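Local coordinates for protein adenosine deaminase (Burkholderia ambifaria, PDB 4GXW) that probably deaminates adenine or a related purine by zinc-dependent hydrolysis, as a TIM-barrel amidohydrolase of the adenosine and AMP deaminase family, at residues Ala24-Leu29 against Leu316-Phe321; Asp104-Asn109 against Phe148-Arg153; Val110-Phe115 against Ala347-Ala352; Gln330-Gly335 against Ala351-Glu356. All blocks are in the same frame, centred on the assembly; numbering follows the deposited sequence. Where two conformers were deposited one is given.

Contact 1: Ala24-Leu29 against Leu316-Phe321; sequences AFFHAL and LMFSHF
F26 and F318 mark the closest approach of the two backbones, with CA atoms 9.5 Å apart, so the last turns of helices 20-28 and 310-319 stand well separated and meet through side chains alone. The F26 ring leads with CZ, which lies 3.6 Å from CB of F318 and 3.7 Å from its CG. F318 turns CG anti to its own backbone N (chi1 -180°), which carries its ring alongside CZ of F26; CD2 of F318 sits at the edge of the F26 ring, in the plane of that ring. The two side chains cross at about a right angle. With the ring planes at 58° and the centroids 5.6 Å apart, the pair is oblique, and what holds it is plain apolar packing. This is helix-to-helix packing outside the strands of the barrel, and neither segment contributes a residue to the sheet. Helix 325-338 adds to the aromatic pair, placing L328 against F26 and I325 against F318, while helix 343-371 packs L360 and L364 on the neighbouring F25.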
loop_
_atom_site.group_PDB
_atom_site.type_symbol
_atom_site.label_atom_id
_atom_site.label_comp_id
_atom_site.label_asym_id
_atom_site.label_seq_id
_atom_site.Cartn_x
_atom_site.Cartn_y
_atom_site.Cartn_z
ATOM N N ALA A 24 16.262 -12.350 -8.730
ATOM C CA ALA A 24 15.510 -13.595 -8.758
ATOM C C ALA A 24 14.971 -13.903 -7.360
ATOM O O ALA A 24 13.829 -14.352 -7.220
ATOM C CB ALA A 24 16.385 -14.741 -9.266
ATOM N N PHE A 25 15.790 -13.653 -6.335
ATOM C CA PHE A 25 15.372 -13.839 -4.943
ATOM C C PHE A 25 14.186 -12.945 -4.599
ATOM O O PHE A 25 13.174 -13.423 -4.110
ATOM C CB PHE A 25 16.545 -13.588 -3.982
ATOM C CG PHE A 25 16.158 -13.603 -2.528
ATOM C CD1 PHE A 25 15.998 -14.802 -1.847
ATOM C CD2 PHE A 25 15.961 -12.417 -1.841
ATOM C CE1 PHE A 25 15.639 -14.818 -0.505
ATOM C CE2 PHE A 25 15.604 -12.426 -0.503
ATOM C CZ PHE A 25 15.440 -13.627 0.167
ATOM N N PHE A 26 14.303 -11.649 -4.873
ATOM C CA PHE A 26 13.233 -10.726 -4.491
ATOM C C PHE A 26 11.941 -11.045 -5.229
ATOM O O PHE A 26 10.849 -10.923 -4.667
ATOM C CB PHE A 26 13.651 -9.269 -4.730
ATOM C CG PHE A 26 14.829 -8.840 -3.899
ATOM C CD1 PHE A 26 14.822 -9.021 -2.522
ATOM C CD2 PHE A 26 15.957 -8.290 -4.496
ATOM C CE1 PHE A 26 15.908 -8.651 -1.752
ATOM C CE2 PHE A 26 17.045 -7.905 -3.727
ATOM C CZ PHE A 26 17.018 -8.090 -2.354
ATOM N N HIS A 27 12.070 -11.460 -6.482
ATOM C CA HIS A 27 10.917 -11.838 -7.285
ATOM C C HIS A 27 10.205 -13.085 -6.766
ATOM O O HIS A 27 8.974 -13.109 -6.703
ATOM C CB HIS A 27 11.314 -12.023 -8.756
ATOM C CG HIS A 27 10.143 -12.263 -9.656
ATOM N ND1 HIS A 27 9.472 -11.238 -10.290
ATOM C CD2 HIS A 27 9.495 -13.404 -9.993
ATOM C CE1 HIS A 27 8.470 -11.739 -10.992
ATOM N NE2 HIS A 27 8.459 -13.049 -10.824
ATOM N N ALA A 28 10.983 -14.107 -6.409
ATOM C CA ALA A 28 10.444 -15.394 -5.978
ATOM C C ALA A 28 9.797 -15.353 -4.592
ATOM O O ALA A 28 8.957 -16.195 -4.270
ATOM C CB ALA A 28 11.532 -16.453 -6.014
ATOM N N LEU A 29 10.206 -14.385 -3.770
ATOM C CA LEU A 29 9.687 -14.247 -2.407
ATOM C C LEU A 29 8.168 -14.244 -2.387
ATOM O O LEU A 29 7.543 -13.442 -3.074
ATOM C CB LEU A 29 10.150 -12.926 -1.778
ATOM C CG LEU A 29 11.583 -12.732 -1.300
ATOM C CD1 LEU A 29 11.707 -11.430 -0.530
ATOM C CD2 LEU A 29 12.008 -13.910 -0.446
ATOM N N LEU A 316 14.493 -2.668 -2.434
ATOM C CA LEU A 316 14.942 -1.415 -1.827
ATOM C C LEU A 316 15.259 -1.546 -0.339
ATOM O O LEU A 316 16.187 -0.911 0.161
ATOM C CB LEU A 316 13.907 -0.305 -2.040
ATOM C CG LEU A 316 13.785 0.236 -3.464
ATOM C CD1 LEU A 316 12.650 1.250 -3.550
ATOM C CD2 LEU A 316 15.099 0.850 -3.934
ATOM N N MET A 317 14.485 -2.359 0.372
ATOM C CA MET A 317 14.751 -2.574 1.794
ATOM C C MET A 317 16.163 -3.124 2.021
ATOM O O MET A 317 16.854 -2.736 2.968
ATOM C CB MET A 317 13.715 -3.525 2.393
ATOM C CG MET A 317 12.285 -3.075 2.202
ATOM S SD MET A 317 11.875 -1.510 3.008
ATOM C CE MET A 317 11.660 -2.040 4.697
ATOM N N PHE A 318 16.579 -4.015 1.127
ATOM C CA PHE A 318 17.896 -4.640 1.154
ATOM C C PHE A 318 18.982 -3.737 0.553
ATOM O O PHE A 318 20.069 -3.607 1.115
ATOM C CB PHE A 318 17.812 -5.974 0.399
ATOM C CG PHE A 318 19.106 -6.746 0.342
ATOM C CD1 PHE A 318 19.425 -7.665 1.331
ATOM C CD2 PHE A 318 19.985 -6.580 -0.721
ATOM C CE1 PHE A 318 20.609 -8.387 1.271
ATOM C CE2 PHE A 318 21.165 -7.301 -0.787
ATOM C CZ PHE A 318 21.478 -8.201 0.214
ATOM N N SER A 319 18.703 -3.113 -0.589
ATOM C CA SER A 319 19.754 -2.392 -1.306
ATOM C C SER A 319 20.070 -1.029 -0.701
ATOM O O SER A 319 21.200 -0.570 -0.778
ATOM C CB SER A 319 19.372 -2.211 -2.781
ATOM O OG SER A 319 18.190 -1.436 -2.898
ATOM N N HIS A 320 19.063 -0.375 -0.134
ATOM C CA HIS A 320 19.222 1.007 0.333
ATOM C C HIS A 320 19.082 1.190 1.840
ATOM O O HIS A 320 19.715 2.081 2.413
ATOM C CB HIS A 320 18.223 1.938 -0.358
ATOM C CG HIS A 320 18.535 2.220 -1.795
ATOM N ND1 HIS A 320 18.476 1.257 -2.781
ATOM C CD2 HIS A 320 18.899 3.368 -2.413
ATOM C CE1 HIS A 320 18.790 1.799 -3.945
ATOM N NE2 HIS A 320 19.051 3.081 -3.750
ATOM N N PHE A 321 18.274 0.357 2.485
ATOM C CA PHE A 321 17.915 0.619 3.872
ATOM C C PHE A 321 18.603 -0.277 4.907
ATOM O O PHE A 321 18.270 -0.230 6.097
ATOM C CB PHE A 321 16.395 0.673 4.027
ATOM C CG PHE A 321 15.786 1.847 3.319
ATOM C CD1 PHE A 321 15.889 3.113 3.870
ATOM C CD2 PHE A 321 15.177 1.705 2.083
ATOM C CE1 PHE A 321 15.362 4.214 3.221
ATOM C CE2 PHE A 321 14.646 2.800 1.423
ATOM C CZ PHE A 321 14.731 4.060 2.000
#

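Contact 2: Asp104-Asn109 against Phe148-Arg153; sequences DAAAHN and FGIGAR
A105 O is gripped by two backbone amides, N of H108 at 2.9 Å and N of V110, and the same residue's methyl packs against I150 across the contact. The bond from V110 belongs to a Schellman motif that closes helix 91-106. N109, with positive phi, is its C-prime residue and supplies the motif's other bond, from its own N to A106 O at 2.9 Å, which also spans a type I turn from A106 to N109. The chain thus turns out of the helix directly into strand 110-117.

The contact itself is apolar. I150 runs extended, CG1 anti to the backbone N (chi1 -178°) and CD1 anti again, so that its end reaches in beside the helix: CD1 lies 3.9 Å from CB of A105 and equally far from N of A106. The base of the same side chain faces the next methyl, with CB of I150 4.1 Å from CB of A106. F148 adds its CB to the same methyl, 3.8 Å from A106 CB, while its ring goes off to meet Y99. CA of A106 and CA of I150 are 6.0 Å apart. L102 and A144 also touch I150, and V110 lies against it too. Helix 130-148, which ends here, is the connection of the beta-alpha-beta crossover from strand 110-117 to its parallel neighbour 151-159, an arrangement characteristic of the TIM barrel, and the contact sits where those strands begin.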
loop_
_atom_site.group_PDB
_atom_site.type_symbol
_atom_site.label_atom_id
_atom_site.label_comp_id
_atom_site.label_asym_id
_atom_site.label_seq_id
_atom_site.Cartn_x
_atom_site.Cartn_y
_atom_site.Cartn_z
ATOM N N ASP A 104 -0.968 -7.848 -12.046
ATOM C CA ASP A 104 0.398 -7.354 -11.898
ATOM C C ASP A 104 1.018 -7.747 -10.556
ATOM O O ASP A 104 2.206 -8.088 -10.501
ATOM C CB ASP A 104 0.461 -5.837 -12.097
ATOM C CG ASP A 104 0.179 -5.418 -13.537
ATOM O OD1 ASP A 104 0.339 -6.251 -14.462
ATOM O OD2 ASP A 104 -0.187 -4.239 -13.752
ATOM N N ALA A 105 0.232 -7.708 -9.486
ATOM C CA ALA A 105 0.725 -8.138 -8.178
ATOM C C ALA A 105 1.052 -9.636 -8.186
ATOM O O ALA A 105 2.117 -10.060 -7.705
ATOM C CB ALA A 105 -0.301 -7.813 -7.093
ATOM N N ALA A 106 0.152 -10.437 -8.752
ATOM C CA ALA A 106 0.354 -11.886 -8.824
ATOM C C ALA A 106 1.629 -12.241 -9.577
ATOM O O ALA A 106 2.310 -13.205 -9.227
ATOM C CB ALA A 106 -0.853 -12.577 -9.454
ATOM N N ALA A 107 1.959 -11.451 -10.593
ATOM C CA ALA A 107 3.147 -11.699 -11.403
ATOM C C ALA A 107 4.421 -11.581 -10.563
ATOM O O ALA A 107 5.469 -12.101 -10.943
ATOM C CB ALA A 107 3.189 -10.748 -12.594
ATOM N N HIS A 108 4.321 -10.905 -9.424
ATOM C CA HIS A 108 5.450 -10.734 -8.515
ATOM C C HIS A 108 5.303 -11.574 -7.258
ATOM O O HIS A 108 5.909 -11.280 -6.228
ATOM C CB HIS A 108 5.653 -9.258 -8.185
ATOM C CG HIS A 108 6.202 -8.485 -9.336
ATOM N ND1 HIS A 108 7.548 -8.444 -9.616
ATOM C CD2 HIS A 108 5.591 -7.784 -10.318
ATOM C CE1 HIS A 108 7.749 -7.729 -10.708
ATOM N NE2 HIS A 108 6.576 -7.314 -11.152
ATOM N N ASN A 109 4.493 -12.626 -7.359
ATOM C CA ASN A 109 4.284 -13.565 -6.263
ATOM C C ASN A 109 3.623 -12.959 -5.027
ATOM O O ASN A 109 3.797 -13.456 -3.908
ATOM C CB ASN A 109 5.579 -14.304 -5.917
ATOM C CG ASN A 109 5.971 -15.292 -6.990
ATOM O OD1 ASN A 109 5.188 -16.190 -7.334
ATOM N ND2 ASN A 109 7.160 -15.120 -7.559
ATOM N N PHE A 148 -5.435 -15.968 -11.728
ATOM C CA PHE A 148 -4.049 -15.871 -11.263
ATOM C C PHE A 148 -3.815 -16.480 -9.878
ATOM O O PHE A 148 -2.672 -16.557 -9.417
ATOM C CB PHE A 148 -3.588 -14.409 -11.289
ATOM C CG PHE A 148 -4.046 -13.659 -12.505
ATOM C CD1 PHE A 148 -3.573 -13.999 -13.766
ATOM C CD2 PHE A 148 -4.964 -12.623 -12.394
ATOM C CE1 PHE A 148 -4.003 -13.316 -14.892
ATOM C CE2 PHE A 148 -5.395 -11.937 -13.514
ATOM C CZ PHE A 148 -4.914 -12.282 -14.764
ATOM N N GLY A 149 -4.890 -16.900 -9.216
ATOM C CA GLY A 149 -4.789 -17.558 -7.924
ATOM C C GLY A 149 -4.482 -16.624 -6.767
ATOM O O GLY A 149 -4.185 -17.079 -5.659
ATOM N N ILE A 150 -4.560 -15.316 -7.006
ATOM C CA ILE A 150 -4.262 -14.338 -5.968
ATOM C C ILE A 150 -5.513 -14.020 -5.156
ATOM O O ILE A 150 -6.583 -13.784 -5.729
ATOM C CB ILE A 150 -3.663 -13.037 -6.569
ATOM C CG1 ILE A 150 -3.312 -12.027 -5.478
ATOM C CG2 ILE A 150 -4.599 -12.405 -7.621
ATOM C CD1 ILE A 150 -2.557 -10.807 -6.012
ATOM N N GLY A 151 -5.386 -14.042 -3.832
ATOM C CA GLY A 151 -6.484 -13.654 -2.956
ATOM C C GLY A 151 -6.447 -12.163 -2.697
ATOM O O GLY A 151 -5.398 -11.522 -2.830
ATOM N N ALA A 152 -7.584 -11.582 -2.323
ATOM C CA ALA A 152 -7.622 -10.133 -2.130
ATOM C C ALA A 152 -8.717 -9.690 -1.178
ATOM O O ALA A 152 -9.728 -10.384 -1.008
ATOM C CB ALA A 152 -7.776 -9.414 -3.478
ATOM N N ARG A 153 -8.499 -8.537 -0.546
ATOM C CA ARG A 153 -9.558 -7.826 0.168
ATOM C C ARG A 153 -9.607 -6.382 -0.300
ATOM O O ARG A 153 -8.575 -5.787 -0.633
ATOM C CB ARG A 153 -9.330 -7.846 1.680
ATOM C CG ARG A 153 -9.230 -9.231 2.300
ATOM C CD ARG A 153 -10.556 -9.972 2.236
ATOM N NE ARG A 153 -10.478 -11.278 2.892
ATOM C CZ ARG A 153 -10.010 -12.383 2.317
ATOM N NH1 ARG A 153 -9.576 -12.362 1.062
ATOM N NH2 ARG A 153 -9.979 -13.520 3.001
#

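Contact 3: Val110-Phe115 against Ala347-Ala352; sequences VRHAEF and AAWRAA
W349 pushes the far corner of its six-membered ring over one face of the H112 imidazole. CH2 stands 3.4 Å above the plane of the H112 ring, offset toward its rim, with CG of H112 the nearest atom at 3.5 Å and CB of H112 almost as near at 3.6 Å. The planes are inclined at 54° and the side chains cross at about a right angle, so a single corner of the indole touches the imidazole face in an oblique pair.

H112 meets that corner because CG is anti to the backbone N (chi1 177°), swinging the ring out from the strand. Its rotation is fixed by a hydrogen bond within strand 110-117: NE2 of H112 donates to OE2 of E114 at 2.7 Å, nearly straight and in the imidazole plane, using the anti lone pair of the carboxylate. OE2 is gripped a second time by the backbone N of W340, and OE1 forms a salt bridge with R238. These two partners would probably help keep E114 ionised. The side chain of H112 is about 11 Å from that of H35, a zinc ligand.

Strand 110-117 runs between parallel neighbours 31-33 and 151-159, and helix 343-371 brings W349 to H112. W349 also touches V32 of strand 31-33, while V341 and R153 lie against H112.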
loop_
_atom_site.group_PDB
_atom_site.type_symbol
_atom_site.label_atom_id
_atom_site.label_comp_id
_atom_site.label_asym_id
_atom_site.label_seq_id
_atom_site.Cartn_x
_atom_site.Cartn_y
_atom_site.Cartn_z
ATOM N N VAL A 110 2.850 -11.894 -5.232
ATOM C CA VAL A 110 1.895 -11.482 -4.220
ATOM C C VAL A 110 0.768 -12.512 -4.230
ATOM O O VAL A 110 0.119 -12.726 -5.264
ATOM C CB VAL A 110 1.360 -10.060 -4.473
ATOM C CG1 VAL A 110 0.296 -9.720 -3.439
ATOM C CG2 VAL A 110 2.505 -9.039 -4.426
ATOM N N ARG A 111 0.552 -13.158 -3.089
ATOM C CA ARG A 111 -0.450 -14.215 -2.980
ATOM C C ARG A 111 -1.741 -13.709 -2.360
ATOM O O ARG A 111 -2.787 -14.349 -2.463
ATOM C CB ARG A 111 0.113 -15.386 -2.186
ATOM C CG ARG A 111 1.268 -16.038 -2.918
ATOM C CD ARG A 111 1.955 -17.121 -2.114
ATOM N NE ARG A 111 3.007 -17.763 -2.901
ATOM C CZ ARG A 111 3.812 -18.714 -2.441
ATOM N NH1 ARG A 111 3.677 -19.148 -1.199
ATOM N NH2 ARG A 111 4.743 -19.239 -3.228
ATOM N N HIS A 112 -1.655 -12.539 -1.732
ATOM C CA HIS A 112 -2.780 -11.924 -1.047
ATOM C C HIS A 112 -2.549 -10.419 -1.051
ATOM O O HIS A 112 -1.513 -9.951 -0.572
ATOM C CB HIS A 112 -2.870 -12.454 0.391
ATOM C CG HIS A 112 -3.953 -11.821 1.205
ATOM N ND1 HIS A 112 -5.268 -12.232 1.149
ATOM C CD2 HIS A 112 -3.916 -10.801 2.098
ATOM C CE1 HIS A 112 -5.994 -11.487 1.965
ATOM N NE2 HIS A 112 -5.198 -10.606 2.545
ATOM N N ALA A 113 -3.508 -9.670 -1.593
ATOM C CA ALA A 113 -3.406 -8.212 -1.691
ATOM C C ALA A 113 -4.628 -7.545 -1.074
ATOM O O ALA A 113 -5.763 -7.889 -1.409
ATOM C CB ALA A 113 -3.266 -7.772 -3.151
ATOM N N GLU A 114 -4.401 -6.581 -0.186
ATOM C CA GLU A 114 -5.486 -5.769 0.354
ATOM C C GLU A 114 -5.242 -4.360 -0.145
ATOM O O GLU A 114 -4.159 -3.805 0.074
ATOM C CB GLU A 114 -5.495 -5.841 1.884
ATOM C CG GLU A 114 -5.477 -7.284 2.375
ATOM C CD GLU A 114 -5.590 -7.442 3.876
ATOM O OE1 GLU A 114 -5.788 -6.438 4.593
ATOM O OE2 GLU A 114 -5.480 -8.596 4.345
ATOM N N PHE A 115 -6.228 -3.795 -0.841
ATOM C CA PHE A 115 -6.029 -2.530 -1.544
ATOM C C PHE A 115 -7.105 -1.494 -1.245
ATOM O O PHE A 115 -8.250 -1.842 -0.929
ATOM C CB PHE A 115 -5.847 -2.759 -3.056
ATOM C CG PHE A 115 -7.040 -3.379 -3.744
ATOM C CD1 PHE A 115 -7.208 -4.756 -3.789
ATOM C CD2 PHE A 115 -7.984 -2.580 -4.369
ATOM C CE1 PHE A 115 -8.309 -5.323 -4.451
ATOM C CE2 PHE A 115 -9.070 -3.141 -5.025
ATOM C CZ PHE A 115 -9.239 -4.511 -5.055
ATOM N N ALA A 347 -1.710 -19.174 10.186
ATOM C CA ALA A 347 -0.879 -20.288 10.623
ATOM C C ALA A 347 -0.389 -21.096 9.431
ATOM O O ALA A 347 0.781 -21.510 9.385
ATOM C CB ALA A 347 -1.644 -21.180 11.594
ATOM N N ALA A 348 -1.275 -21.330 8.464
ATOM C CA ALA A 348 -0.888 -22.058 7.264
ATOM C C ALA A 348 0.197 -21.307 6.491
ATOM O O ALA A 348 1.187 -21.897 6.053
ATOM C CB ALA A 348 -2.108 -22.334 6.382
ATOM N N TRP A 349 0.036 -19.999 6.344
ATOM C CA TRP A 349 1.029 -19.214 5.628
ATOM C C TRP A 349 2.374 -19.253 6.343
ATOM O O TRP A 349 3.416 -19.400 5.702
ATOM C CB TRP A 349 0.568 -17.758 5.464
ATOM C CG TRP A 349 -0.533 -17.559 4.442
ATOM C CD1 TRP A 349 -0.974 -18.463 3.522
ATOM C CD2 TRP A 349 -1.317 -16.370 4.244
ATOM N NE1 TRP A 349 -1.984 -17.911 2.762
ATOM C CE2 TRP A 349 -2.212 -16.629 3.189
ATOM C CE3 TRP A 349 -1.343 -15.113 4.857
ATOM C CZ2 TRP A 349 -3.129 -15.675 2.732
ATOM C CZ3 TRP A 349 -2.262 -14.169 4.408
ATOM C CH2 TRP A 349 -3.133 -14.456 3.356
ATOM N N ARG A 350 2.364 -19.137 7.667
ATOM C CA ARG A 350 3.636 -19.192 8.385
ATOM C C ARG A 350 4.325 -20.530 8.171
ATOM O O ARG A 350 5.524 -20.581 7.901
ATOM C CB ARG A 350 3.441 -18.982 9.883
ATOM C CG ARG A 350 2.994 -17.596 10.259
ATOM C CD ARG A 350 2.972 -17.423 11.771
ATOM N NE ARG A 350 2.189 -16.243 12.116
ATOM C CZ ARG A 350 0.931 -16.272 12.546
ATOM N NH1 ARG A 350 0.305 -17.429 12.728
ATOM N NH2 ARG A 350 0.300 -15.136 12.806
ATOM N N ALA A 351 3.561 -21.609 8.296
ATOM C CA ALA A 351 4.127 -22.946 8.180
ATOM C C ALA A 351 4.659 -23.240 6.776
ATOM O O ALA A 351 5.622 -23.992 6.623
ATOM C CB ALA A 351 3.096 -23.998 8.597
ATOM N N ALA A 352 4.032 -22.669 5.750
ATOM C CA ALA A 352 4.438 -22.935 4.371
ATOM C C ALA A 352 5.461 -21.937 3.839
ATOM O O ALA A 352 6.435 -22.326 3.205
ATOM C CB ALA A 352 3.230 -22.980 3.456
#

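Contact 4: Gln330-Gly335 against Ala351-Glu356; sequences QFMLNG and AAWAPE
W353 meets M332 at the edge of its indole and has aromatic and charged neighbours over its faces. CG of M332 lies near the ring plane, 4.2 Å from CE3 of W353. One face stacks on W349, a turn earlier in the same helix; over the opposite face sits the guanidinium of R111 in a cation-pi contact.

M332 spans the distance between helices 325-338 and 343-371. Its chain leaves the backbone extended through CG and SD, then bends at the last torsion (chi3 73°), which folds the methyl down toward the backbone of W353. There CE lies 3.6 Å from O of W353 and 4.0 Å from N of A354. The sulfur keeps to the root of the indole, 4.0 Å from CB of W353. P30 touches both M332 and W353, A354 packs on K329, and the helix kinks at P355, whose N has no bond to the preceding turn.

Everything that passes between the two segments here is van der Waals contact, apart from a possible slight attraction between the thioether methyl and the carbonyl oxygen. The M332 contact is thus apolar, and charge reaches W353 by way of R111 instead.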
loop_
_atom_site.group_PDB
_atom_site.type_symbol
_atom_site.label_atom_id
_atom_site.label_comp_id
_atom_site.label_asym_id
_atom_site.label_seq_id
_atom_site.Cartn_x
_atom_site.Cartn_y
_atom_site.Cartn_z
ATOM N N GLN A 330 11.596 -11.656 8.572
ATOM C CA GLN A 330 10.724 -11.089 9.591
ATOM C C GLN A 330 9.655 -10.183 8.981
ATOM O O GLN A 330 8.503 -10.224 9.402
ATOM C CB GLN A 330 11.527 -10.356 10.667
ATOM C CG GLN A 330 12.367 -11.290 11.523
ATOM C CD GLN A 330 11.564 -12.465 12.054
ATOM O OE1 GLN A 330 10.516 -12.285 12.673
ATOM N NE2 GLN A 330 12.048 -13.683 11.796
ATOM N N PHE A 331 10.025 -9.375 7.989
ATOM C CA PHE A 331 9.033 -8.527 7.333
ATOM C C PHE A 331 7.933 -9.365 6.669
ATOM O O PHE A 331 6.766 -8.979 6.688
ATOM C CB PHE A 331 9.663 -7.624 6.265
ATOM C CG PHE A 331 10.691 -6.654 6.782
ATOM C CD1 PHE A 331 10.756 -6.282 8.122
ATOM C CD2 PHE A 331 11.613 -6.118 5.901
ATOM C CE1 PHE A 331 11.712 -5.380 8.561
ATOM C CE2 PHE A 331 12.575 -5.224 6.334
ATOM C CZ PHE A 331 12.634 -4.861 7.667
ATOM N N MET A 332 8.316 -10.486 6.064
ATOM C CA MET A 332 7.350 -11.421 5.493
ATOM C C MET A 332 6.382 -11.929 6.563
ATOM O O MET A 332 5.160 -11.929 6.371
ATOM C CB MET A 332 8.067 -12.609 4.835
ATOM C CG MET A 332 7.093 -13.617 4.240
ATOM S SD MET A 332 7.894 -15.097 3.598
ATOM C CE MET A 332 8.356 -15.912 5.117
ATOM N N LEU A 333 6.928 -12.336 7.701
ATOM C CA LEU A 333 6.095 -12.793 8.805
ATOM C C LEU A 333 5.200 -11.675 9.346
ATOM O O LEU A 333 4.046 -11.921 9.709
ATOM C CB LEU A 333 6.960 -13.408 9.909
ATOM C CG LEU A 333 7.720 -14.675 9.489
ATOM C CD1 LEU A 333 8.707 -15.076 10.564
ATOM C CD2 LEU A 333 6.743 -15.811 9.199
ATOM N N ASN A 334 5.719 -10.446 9.374
ATOM C CA ASN A 334 4.917 -9.293 9.785
ATOM C C ASN A 334 3.712 -9.076 8.879
ATOM O O ASN A 334 2.623 -8.726 9.341
ATOM C CB ASN A 334 5.764 -8.017 9.825
ATOM C CG ASN A 334 6.889 -8.082 10.844
ATOM O OD1 ASN A 334 6.883 -8.919 11.763
ATOM N ND2 ASN A 334 7.855 -7.179 10.697
ATOM N N GLY A 335 3.912 -9.242 7.578
ATOM C CA GLY A 335 2.812 -9.151 6.630
ATOM C C GLY A 335 1.721 -10.181 6.887
ATOM O O GLY A 335 0.527 -9.877 6.765
ATOM N N ALA A 351 3.561 -21.609 8.296
ATOM C CA ALA A 351 4.127 -22.946 8.180
ATOM C C ALA A 351 4.659 -23.240 6.776
ATOM O O ALA A 351 5.622 -23.992 6.623
ATOM C CB ALA A 351 3.096 -23.998 8.597
ATOM N N ALA A 352 4.032 -22.669 5.750
ATOM C CA ALA A 352 4.438 -22.935 4.371
ATOM C C ALA A 352 5.461 -21.937 3.839
ATOM O O ALA A 352 6.435 -22.326 3.205
ATOM C CB ALA A 352 3.230 -22.980 3.456
ATOM N N TRP A 353 5.241 -20.653 4.084
ATOM C CA TRP A 353 6.099 -19.638 3.479
ATOM C C TRP A 353 7.477 -19.524 4.132
ATOM O O TRP A 353 8.443 -19.146 3.465
ATOM C CB TRP A 353 5.453 -18.256 3.479
ATOM C CG TRP A 353 4.136 -18.135 2.757
ATOM C CD1 TRP A 353 3.337 -19.141 2.290
ATOM C CD2 TRP A 353 3.480 -16.914 2.425
ATOM N NE1 TRP A 353 2.207 -18.611 1.697
ATOM C CE2 TRP A 353 2.275 -17.246 1.774
ATOM C CE3 TRP A 353 3.791 -15.569 2.625
ATOM C CZ2 TRP A 353 1.381 -16.274 1.314
ATOM C CZ3 TRP A 353 2.907 -14.605 2.173
ATOM C CH2 TRP A 353 1.716 -14.964 1.519
ATOM N N ALA A 354 7.573 -19.824 5.427
ATOM C CA ALA A 354 8.875 -19.766 6.089
ATOM C C ALA A 354 9.872 -20.754 5.476
ATOM O O ALA A 354 10.976 -20.340 5.114
ATOM C CB ALA A 354 8.766 -19.931 7.614
ATOM N N PRO A 355 9.484 -22.040 5.302
ATOM C CA PRO A 355 10.416 -22.949 4.613
ATOM C C PRO A 355 10.667 -22.555 3.161
ATOM O O PRO A 355 11.767 -22.792 2.641
ATOM C CB PRO A 355 9.700 -24.305 4.643
ATOM C CG PRO A 355 8.687 -24.205 5.694
ATOM C CD PRO A 355 8.333 -22.766 5.869
ATOM N N GLU A 356 9.666 -21.991 2.485
ATOM C CA GLU A 356 9.886 -21.526 1.114
ATOM C C GLU A 356 10.947 -20.439 1.097
ATOM O O GLU A 356 11.856 -20.457 0.259
ATOM C CB GLU A 356 8.616 -20.947 0.493
ATOM C CG GLU A 356 7.590 -21.946 0.010
ATOM C CD GLU A 356 6.506 -21.280 -0.809
ATOM O OE1 GLU A 356 6.763 -20.943 -1.989
ATOM O OE2 GLU A 356 5.393 -21.064 -0.271
#

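Overall arrangement
Contact 4 is buried; the other three are partly buried, and none lies at the zinc. Contacts 3 and 4 share helix 343-371: through W349 it meets the sheet, through W353 it packs on helix 325-338, and in the given conformer of E356 a salt bridge with R111 also runs between them. Contacts 2 and 3 hold neighbouring strands, joined by backbone bonds between A113 and both G151 and R153. Contact 1 joins two helices; it reaches contact 2 where N109 ND2 meets H27 O, and contact 4 where M317 packs on F331. Alanine and isoleucine methyls serve contact 2, aromatic rings contacts 1 and 3, and a thioether contact 4.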